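Uncharacterized protein YjhP (Escherichia coli, PDB 1NKV) is functionally uncharacterised but has the fold of a class I S-adenosylmethionine-dependent methyltransferase and may transfer methyl groups to a substrate not yet known. Local coordinates at residues Leu28-Arg33 with Val182-Leu186; Ala187-Asp193 with Arg235-Gly241. One frame throughout, in Å; residues are numbered along the deposited sequence.

Contact 1 (Leu28-Arg33 with Val182-Leu186); sequences LGRVLR and VEMVL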
loop_
_atom_site.group_PDB
_atom_site.type_symbol
_atom_site.label_atom_id
_atom_site.label_comp_id
_atom_site.label_asym_id
_atom_site.label_seq_id
_atom_site.Cartn_x
_atom_site.Cartn_y
_atom_site.Cartn_z
ATOM N N LEU C 28 0.827 -12.651 -6.144
ATOM C CA LEU C 28 1.269 -13.986 -5.761
ATOM C C LEU C 28 1.637 -14.825 -6.961
ATOM O O LEU C 28 2.773 -15.284 -7.089
ATOM C CB LEU C 28 0.187 -14.733 -4.978
ATOM C CG LEU C 28 0.716 -15.648 -3.856
ATOM C CD1 LEU C 28 -0.342 -16.712 -3.578
ATOM C CD2 LEU C 28 2.033 -16.289 -4.193
ATOM N N GLY C 29 0.658 -15.037 -7.833
ATOM C CA GLY C 29 0.893 -15.834 -9.017
ATOM C C GLY C 29 1.981 -15.270 -9.899
ATOM O O GLY C 29 2.558 -15.997 -10.694
ATOM N N ARG C 30 2.279 -13.985 -9.758
ATOM C CA ARG C 30 3.299 -13.358 -10.583
ATOM C C ARG C 30 4.686 -13.699 -10.067
ATOM O O ARG C 30 5.550 -14.134 -10.828
ATOM C CB ARG C 30 3.120 -11.835 -10.586
ATOM C CG ARG C 30 3.787 -11.082 -11.753
ATOM C CD ARG C 30 3.888 -9.566 -11.477
ATOM N NE ARG C 30 2.608 -8.984 -11.064
ATOM C CZ ARG C 30 2.431 -8.233 -9.979
ATOM N NH1 ARG C 30 3.467 -7.962 -9.186
ATOM N NH2 ARG C 30 1.216 -7.769 -9.680
ATOM N N VAL C 31 4.901 -13.499 -8.772
ATOM C CA VAL C 31 6.207 -13.765 -8.186
ATOM C C VAL C 31 6.538 -15.247 -8.268
ATOM O O VAL C 31 7.700 -15.638 -8.260
ATOM C CB VAL C 31 6.290 -13.271 -6.709
ATOM C CG1 VAL C 31 6.097 -11.773 -6.663
ATOM C CG2 VAL C 31 5.258 -13.970 -5.850
ATOM N N LEU C 32 5.508 -16.073 -8.362
ATOM C CA LEU C 32 5.706 -17.506 -8.449
ATOM C C LEU C 32 6.365 -17.881 -9.770
ATOM O O LEU C 32 6.839 -19.005 -9.939
ATOM C CB LEU C 32 4.364 -18.224 -8.294
ATOM C CG LEU C 32 4.165 -18.969 -6.975
ATOM C CD1 LEU C 32 4.625 -18.142 -5.797
ATOM C CD2 LEU C 32 2.711 -19.348 -6.849
ATOM N N ARG C 33 6.402 -16.928 -10.699
ATOM C CA ARG C 33 6.990 -17.135 -12.021
ATOM C C ARG C 33 6.650 -18.512 -12.592
ATOM O O ARG C 33 7.530 -19.268 -12.992
ATOM C CB ARG C 33 8.513 -16.941 -11.959
ATOM C CG ARG C 33 8.960 -15.473 -11.942
ATOM C CD ARG C 33 9.521 -15.017 -10.587
ATOM N NE ARG C 33 10.902 -15.440 -10.377
ATOM C CZ ARG C 33 11.614 -15.199 -9.277
ATOM N NH1 ARG C 33 11.075 -14.527 -8.264
ATOM N NH2 ARG C 33 12.872 -15.635 -9.193
ATOM N N VAL C 182 10.825 -19.809 -0.256
ATOM C CA VAL C 182 11.371 -19.101 -1.407
ATOM C C VAL C 182 10.507 -17.956 -1.935
ATOM O O VAL C 182 10.761 -17.402 -3.012
ATOM C CB VAL C 182 11.642 -20.087 -2.559
ATOM C CG1 VAL C 182 12.516 -21.200 -2.043
ATOM C CG2 VAL C 182 10.326 -20.651 -3.112
ATOM N N GLU C 183 9.477 -17.608 -1.181
ATOM C CA GLU C 183 8.621 -16.526 -1.583
ATOM C C GLU C 183 7.735 -16.115 -0.436
ATOM O O GLU C 183 7.469 -16.906 0.467
ATOM C CB GLU C 183 7.765 -16.938 -2.755
ATOM C CG GLU C 183 7.186 -15.752 -3.449
ATOM C CD GLU C 183 8.266 -14.945 -4.113
ATOM O OE1 GLU C 183 8.989 -15.548 -4.931
ATOM O OE2 GLU C 183 8.396 -13.724 -3.830
HETATM N N MSE C 184 7.239 -14.887 -0.483
HETATM C CA MSE C 184 6.415 -14.422 0.611
HETATM C C MSE C 184 5.614 -13.177 0.265
HETATM O O MSE C 184 6.165 -12.144 -0.108
HETATM C CB MSE C 184 7.323 -14.152 1.806
HETATM C CG MSE C 184 6.649 -13.733 3.081
HETATM SE SE MSE C 184 8.023 -13.252 4.372
HETATM C CE MSE C 184 8.431 -11.486 3.690
ATOM N N VAL C 185 4.301 -13.288 0.387
ATOM C CA VAL C 185 3.438 -12.171 0.116
ATOM C C VAL C 185 2.628 -11.928 1.380
ATOM O O VAL C 185 1.748 -12.711 1.732
ATOM C CB VAL C 185 2.523 -12.471 -1.075
ATOM C CG1 VAL C 185 1.559 -11.322 -1.301
ATOM C CG2 VAL C 185 3.372 -12.715 -2.330
ATOM N N LEU C 186 2.942 -10.839 2.075
ATOM C CA LEU C 186 2.261 -10.488 3.322
ATOM C C LEU C 186 1.177 -9.442 3.120
ATOM O O LEU C 186 1.318 -8.562 2.285
ATOM C CB LEU C 186 3.291 -9.945 4.289
ATOM C CG LEU C 186 4.461 -10.892 4.454
ATOM C CD1 LEU C 186 5.628 -10.173 5.094
ATOM C CD2 LEU C 186 4.005 -12.075 5.273
#
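A small, mostly apolar helix-on-sheet contact packs the C-terminal end of helix 22-31 against the edge strand 183-186, burying 220 Å² in total. No hydrogen bond links the two segments; the nearest CA pairs, L28 with V185 at 6.5 Å and L32 with E183 at 7.5 Å, leave side chains to fill the gap. V31 points its CA-to-CB bond at the strand, and V31 CG2 lies 3.6 Å from E183 CG and 4.2 Å from V185 CG2. One turn earlier, L28 CG also reaches V185 CG2 at 4.2 Å, so V185 meets both helix residues. On the strand, the CA-to-CB bonds of E183 and V185 face the helix while that of M184, a selenomethionine, faces away, the alternation expected of extended backbone. In the seven-stranded sheet with order 3-2-1-4-5-7-6, the class I methyltransferase topology, 183-186 is outermost within this chain, antiparallel to its neighbour 238-245; L28 also touches V242 there and L137 on the next strand, 134-143. E183 contributes its aliphatic part to this packing: its CG is 4.2 Å from L32 CD1. Across these two segments its carboxylate adds only a loose electrostatic term, because R33 NH1 stands 4.1 Å from E183 OE1 with that oxygen well out of the guanidinium plane. R33 is the first residue to depart from helical backbone angles, with positive phi (40°). R194 of the second subunit donates a hydrogen bond from NH2 to M184 O, and R33 NH2 makes a weak one with T202 OG1 of that subunit.

Contact 2 (Ala187-Asp193 with Arg235-Gly241); sequences ADQEGWD and RECFGWG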
loop_
_atom_site.group_PDB
_atom_site.type_symbol
_atom_site.label_atom_id
_atom_site.label_comp_id
_atom_site.label_asym_id
_atom_site.label_seq_id
_atom_site.Cartn_x
_atom_site.Cartn_y
_atom_site.Cartn_z
ATOM N N ALA C 187 0.102 -9.509 3.894
ATOM C CA ALA C 187 -0.967 -8.516 3.739
ATOM C C ALA C 187 -0.585 -7.222 4.462
ATOM O O ALA C 187 0.320 -7.233 5.294
ATOM C CB ALA C 187 -2.286 -9.066 4.300
ATOM N N ASP C 188 -1.257 -6.114 4.139
ATOM C CA ASP C 188 -0.992 -4.832 4.806
ATOM C C ASP C 188 -2.240 -4.263 5.487
ATOM O O ASP C 188 -3.350 -4.715 5.218
ATOM C CB ASP C 188 -0.434 -3.783 3.825
ATOM C CG ASP C 188 -1.233 -3.684 2.539
ATOM O OD1 ASP C 188 -2.476 -3.756 2.590
ATOM O OD2 ASP C 188 -0.608 -3.513 1.472
ATOM N N GLN C 189 -2.040 -3.286 6.375
ATOM C CA GLN C 189 -3.131 -2.622 7.097
ATOM C C GLN C 189 -4.352 -2.451 6.184
ATOM O O GLN C 189 -5.480 -2.807 6.538
ATOM C CB GLN C 189 -2.707 -1.232 7.541
ATOM C CG GLN C 189 -1.384 -1.123 8.255
ATOM C CD GLN C 189 -1.536 -1.324 9.738
ATOM O OE1 GLN C 189 -0.842 -0.701 10.543
ATOM N NE2 GLN C 189 -2.454 -2.210 10.113
ATOM N N GLU C 190 -4.111 -1.871 5.011
ATOM C CA GLU C 190 -5.171 -1.636 4.038
ATOM C C GLU C 190 -5.936 -2.924 3.793
ATOM O O GLU C 190 -7.162 -2.958 3.908
ATOM C CB GLU C 190 -4.582 -1.117 2.722
ATOM C CG GLU C 190 -5.522 -1.144 1.520
ATOM C CD GLU C 190 -6.789 -0.304 1.692
ATOM O OE1 GLU C 190 -6.779 0.657 2.499
ATOM O OE2 GLU C 190 -7.791 -0.592 0.990
ATOM N N GLY C 191 -5.203 -3.981 3.465
ATOM C CA GLY C 191 -5.828 -5.254 3.215
ATOM C C GLY C 191 -6.696 -5.610 4.392
ATOM O O GLY C 191 -7.848 -5.994 4.210
ATOM N N TRP C 192 -6.169 -5.465 5.603
ATOM C CA TRP C 192 -6.938 -5.799 6.801
ATOM C C TRP C 192 -8.174 -4.943 7.006
ATOM O O TRP C 192 -9.254 -5.471 7.277
ATOM C CB TRP C 192 -6.071 -5.717 8.058
ATOM C CG TRP C 192 -5.199 -6.921 8.301
ATOM C CD1 TRP C 192 -3.891 -7.088 7.913
ATOM C CD2 TRP C 192 -5.553 -8.113 9.017
ATOM N NE1 TRP C 192 -3.418 -8.304 8.350
ATOM C CE2 TRP C 192 -4.415 -8.953 9.024
ATOM C CE3 TRP C 192 -6.718 -8.555 9.640
ATOM C CZ2 TRP C 192 -4.407 -10.196 9.643
ATOM C CZ3 TRP C 192 -6.720 -9.797 10.255
ATOM C CH2 TRP C 192 -5.569 -10.609 10.252
ATOM N N ASP C 193 -8.017 -3.624 6.902
ATOM C CA ASP C 193 -9.155 -2.731 7.089
ATOM C C ASP C 193 -10.282 -3.143 6.166
ATOM O O ASP C 193 -11.435 -3.209 6.576
ATOM C CB ASP C 193 -8.817 -1.276 6.762
ATOM C CG ASP C 193 -7.766 -0.702 7.662
ATOM O OD1 ASP C 193 -7.799 -0.997 8.873
ATOM O OD2 ASP C 193 -6.919 0.061 7.152
ATOM N N ARG C 235 -5.761 -4.306 14.923
ATOM C CA ARG C 235 -5.190 -3.696 13.740
ATOM C C ARG C 235 -3.687 -3.754 13.688
ATOM O O ARG C 235 -3.111 -4.084 12.660
ATOM C CB ARG C 235 -5.638 -2.244 13.608
ATOM C CG ARG C 235 -5.107 -1.581 12.338
ATOM C CD ARG C 235 -5.848 -0.307 12.033
ATOM N NE ARG C 235 -5.770 0.055 10.619
ATOM C CZ ARG C 235 -4.795 0.776 10.085
ATOM N NH1 ARG C 235 -3.803 1.227 10.836
ATOM N NH2 ARG C 235 -4.806 1.051 8.797
ATOM N N GLU C 236 -3.048 -3.450 14.804
ATOM C CA GLU C 236 -1.601 -3.431 14.823
ATOM C C GLU C 236 -0.964 -4.789 15.119
ATOM O O GLU C 236 0.171 -5.043 14.742
ATOM C CB GLU C 236 -1.138 -2.399 15.847
ATOM C CG GLU C 236 0.205 -1.812 15.522
ATOM C CD GLU C 236 0.132 -0.777 14.422
ATOM O OE1 GLU C 236 1.200 -0.440 13.857
ATOM O OE2 GLU C 236 -0.983 -0.288 14.124
ATOM N N CYS C 237 -1.715 -5.659 15.774
ATOM C CA CYS C 237 -1.232 -6.972 16.168
ATOM C C CYS C 237 -1.353 -8.075 15.124
ATOM O O CYS C 237 -0.348 -8.653 14.690
ATOM C CB CYS C 237 -1.970 -7.383 17.433
ATOM S SG CYS C 237 -1.661 -6.227 18.750
ATOM N N PHE C 238 -2.597 -8.366 14.749
ATOM C CA PHE C 238 -2.909 -9.393 13.767
ATOM C C PHE C 238 -2.165 -9.182 12.461
ATOM O O PHE C 238 -2.109 -8.064 11.946
ATOM C CB PHE C 238 -4.415 -9.415 13.479
ATOM C CG PHE C 238 -5.257 -9.813 14.656
ATOM C CD1 PHE C 238 -4.674 -10.328 15.805
ATOM C CD2 PHE C 238 -6.641 -9.683 14.605
ATOM C CE1 PHE C 238 -5.451 -10.704 16.887
ATOM C CE2 PHE C 238 -7.431 -10.058 15.688
ATOM C CZ PHE C 238 -6.834 -10.568 16.826
ATOM N N GLY C 239 -1.610 -10.276 11.939
ATOM C CA GLY C 239 -0.878 -10.257 10.687
ATOM C C GLY C 239 -1.197 -11.533 9.932
ATOM O O GLY C 239 -1.476 -12.562 10.553
ATOM N N TRP C 240 -1.155 -11.476 8.602
ATOM C CA TRP C 240 -1.463 -12.637 7.771
ATOM C C TRP C 240 -0.567 -12.664 6.550
ATOM O O TRP C 240 0.167 -11.722 6.307
ATOM C CB TRP C 240 -2.910 -12.574 7.304
ATOM C CG TRP C 240 -3.461 -13.896 6.879
ATOM C CD1 TRP C 240 -3.962 -14.863 7.694
ATOM C CD2 TRP C 240 -3.599 -14.390 5.537
ATOM N NE1 TRP C 240 -4.411 -15.923 6.950
ATOM C CE2 TRP C 240 -4.201 -15.659 5.622
ATOM C CE3 TRP C 240 -3.276 -13.883 4.273
ATOM C CZ2 TRP C 240 -4.492 -16.430 4.497
ATOM C CZ3 TRP C 240 -3.568 -14.657 3.144
ATOM C CH2 TRP C 240 -4.169 -15.913 3.270
ATOM N N GLY C 241 -0.630 -13.726 5.762
ATOM C CA GLY C 241 0.220 -13.769 4.592
ATOM C C GLY C 241 0.328 -15.156 4.004
ATOM O O GLY C 241 -0.006 -16.137 4.647
#
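A two-pronged salt bridge joins D193 to R235 in this Rossmann-like methyltransferase fold: R235 NE donates to D193 OD1 and R235 NH2 to D193 OD2, both at 2.9 Å and nearly linear (175° and 179°). D193 OD1 also bonds to Y230. Beside this pair, Q189 NE2 donates to R235 O at 3.2 Å, and Q189 CB sits over one face of the guanidinium, 3.3 Å from R235 NH2. These bonds tie the start of helix 189-209 to the point where helix 216-237 runs into 238-245, the strand that comes last in sequence. D188 is the N-cap of the first helix, its OD1 accepting from G191 N at 2.9 Å. Just before it, A187 N donates to W240 O at 3.3 Å and 170°, a backbone link between the loop leaving strand 183-186 and strand 238-245. The axes of helix 189-193 and strand 238-241 cross nearly perpendicularly (101°), 9.6 Å apart at closest approach, and W192 fills the space between. Its indole also meets W114 edge-to-face. At the ring edge, W192 CZ2 lies 3.5 Å from G239 C and 3.6 Å from W240 N; over its face, F238 CB makes a CH-pi contact 4.0 Å from the centroid of the six-membered ring.

Overall arrangement
The two contacts follow each other along the chain: contact 1 closes at L186 and contact 2 opens at A187, where strand 183-186 leads into helix 189-209. Their centres are about 18 Å apart, yet they touch, with L186 CD2 4.0 Å from W240 O and 4.2 Å from G241 CA. Both reach the same mixed sheet through its neighbouring strands 183-186 and 238-245. Contact 1 covers the edge strand with a helix from before the first strand, whereas contact 2 anchors the two long helices inserted between the last strands in sequence. Other subunits approach both: L186 packs on R235 of the second subunit, and R235 on L186 of the third, placing this edge at subunit interfaces.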